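Local coordinates for protein inositol-1,4,5-trisphosphate 5-phosphatase 1 (Schizosaccharomyces pombe, PDB 1I9Z) that removes the 5-phosphate from soluble and lipid inositol phosphates, including phosphatidylinositol 4,5-bisphosphate, and controls phosphoinositide levels in membrane trafficking and signalling, at residues 25-30 and 160-165. Residues are numbered along the deposited sequence; the frame is centred on the assembly and turned at random.
Sequences VKIFVA and LCFITS
Ile-27 meets both Leu-160 and Phe-162, and its two branches divide the work. The bond to CB points toward the strand that carries 160-165, and there the side chain forks. CG2 lies anti to the backbone N and reaches the far end of the Phe-162 ring, 4.2 Å from CZ. CG1 takes the other course, anti to the carbonyl carbon (chi1 -60°). It carries CD1 on in an extended chain (chi2 173°) to Leu-160, where CD1 lies 3.6 Å from CD2. These two methyls meet tip to tip, and theirs is the closest approach between the segments.

Val-29 sits two residues further along the same strand. Its CG2 stands 4.3 Å from CE2 of Phe-162. The Phe-162 ring is thus touched obliquely by one methyl from each of two residues. The bond from its backbone to CB points toward segment 25-30. All four residues are buried, and the contact between them is wholly apolar.

The two strand segments run nearly parallel, 15° apart, with their axes 10.1 Å from each other at closest approach. That spacing is one of stacked sheets, not of neighbours in one sheet. Backbone hydrogen bonds tie 25-30 to Ile-57 on one flank and to Tyr-313 and Ala-315 on the other. Strand 158-166 belongs to the second sheet, where Phe-162 also packs on Val-203 and Leu-160 on Tyr-155. Val-29 in turn touches Phe-205 of that sheet. The contact lies near the centre of the chain. It forms part of the hydrophobic core between the two mixed sheets of the beta sandwich, the DNase I-like fold of the inositol polyphosphate 5-phosphatase catalytic domain.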
# COMPACT_ATOMS: atom_id res chain seq x y z
N VAL A 25 2.03 11.35 -10.01
CA VAL A 25 1.88 10.01 -10.57
C VAL A 25 0.61 9.42 -9.91
O VAL A 25 0.47 9.54 -8.69
CB VAL A 25 3.12 9.15 -10.21
CG1 VAL A 25 2.88 7.66 -10.56
CG2 VAL A 25 4.37 9.70 -10.99
N LYS A 26 -0.28 8.81 -10.69
CA LYS A 26 -1.52 8.19 -10.16
C LYS A 26 -1.24 6.72 -9.79
O LYS A 26 -0.70 5.97 -10.61
CB LYS A 26 -2.63 8.18 -11.23
CG LYS A 26 -3.14 9.58 -11.65
CD LYS A 26 -3.94 9.44 -12.95
CE LYS A 26 -4.85 10.68 -13.27
NZ LYS A 26 -6.32 10.45 -12.87
N ILE A 27 -1.62 6.33 -8.58
CA ILE A 27 -1.33 4.99 -8.09
C ILE A 27 -2.60 4.30 -7.62
O ILE A 27 -3.38 4.87 -6.87
CB ILE A 27 -0.34 5.04 -6.92
CG1 ILE A 27 0.97 5.69 -7.38
CG2 ILE A 27 -0.11 3.58 -6.41
CD1 ILE A 27 2.00 5.95 -6.22
N PHE A 28 -2.81 3.09 -8.09
CA PHE A 28 -4.03 2.31 -7.77
C PHE A 28 -3.58 1.14 -6.93
O PHE A 28 -2.72 0.35 -7.37
CB PHE A 28 -4.65 1.77 -9.07
CG PHE A 28 -6.03 1.16 -8.87
CD1 PHE A 28 -7.20 1.92 -9.14
CD2 PHE A 28 -6.19 -0.19 -8.45
CE1 PHE A 28 -8.48 1.38 -9.00
CE2 PHE A 28 -7.48 -0.76 -8.29
CZ PHE A 28 -8.65 0.05 -8.57
N VAL A 29 -4.11 1.03 -5.72
CA VAL A 29 -3.72 -0.02 -4.79
C VAL A 29 -4.92 -0.91 -4.58
O VAL A 29 -6.00 -0.44 -4.25
CB VAL A 29 -3.23 0.56 -3.42
CG1 VAL A 29 -2.90 -0.62 -2.40
CG2 VAL A 29 -2.02 1.41 -3.62
N ALA A 30 -4.71 -2.19 -4.79
CA ALA A 30 -5.75 -3.18 -4.74
C ALA A 30 -5.38 -4.37 -3.86
O ALA A 30 -4.28 -4.90 -3.98
CB ALA A 30 -6.04 -3.71 -6.23
N LEU A 160 9.34 5.15 -2.89
CA LEU A 160 8.06 4.57 -2.52
C LEU A 160 8.21 3.15 -2.00
O LEU A 160 9.02 2.39 -2.51
CB LEU A 160 7.10 4.58 -3.72
CG LEU A 160 6.78 5.98 -4.31
CD1 LEU A 160 7.76 6.26 -5.49
CD2 LEU A 160 5.30 5.97 -4.76
N CYS A 161 7.44 2.79 -0.97
CA CYS A 161 7.52 1.44 -0.48
C CYS A 161 6.13 0.90 -0.31
O CYS A 161 5.28 1.55 0.33
CB CYS A 161 8.29 1.37 0.83
SG CYS A 161 8.38 -0.28 1.59
N PHE A 162 5.88 -0.28 -0.90
CA PHE A 162 4.60 -0.95 -0.80
C PHE A 162 4.70 -2.28 -0.05
O PHE A 162 5.60 -3.14 -0.32
CB PHE A 162 4.02 -1.19 -2.22
CG PHE A 162 3.73 0.06 -2.91
CD1 PHE A 162 4.71 0.66 -3.72
CD2 PHE A 162 2.48 0.70 -2.70
CE1 PHE A 162 4.45 1.89 -4.35
CE2 PHE A 162 2.22 1.92 -3.31
CZ PHE A 162 3.19 2.50 -4.13
N ILE A 163 3.77 -2.46 0.89
CA ILE A 163 3.74 -3.66 1.68
C ILE A 163 2.36 -4.25 1.75
O ILE A 163 1.40 -3.53 2.06
CB ILE A 163 4.15 -3.39 3.15
CG1 ILE A 163 5.43 -2.56 3.18
CG2 ILE A 163 4.30 -4.70 3.92
CD1 ILE A 163 5.33 -1.38 4.03
N THR A 164 2.23 -5.55 1.40
CA THR A 164 0.94 -6.20 1.64
C THR A 164 1.17 -7.27 2.74
O THR A 164 2.26 -7.81 2.88
CB THR A 164 0.30 -6.84 0.36
OG1 THR A 164 -1.04 -7.19 0.67
CG2 THR A 164 1.08 -8.14 -0.05
N SER A 165 0.15 -7.57 3.56
CA SER A 165 0.29 -8.54 4.64
C SER A 165 -0.97 -9.32 4.89
O SER A 165 -2.09 -8.94 4.41
CB SER A 165 0.56 -7.81 6.00
OG SER A 165 1.73 -7.09 5.80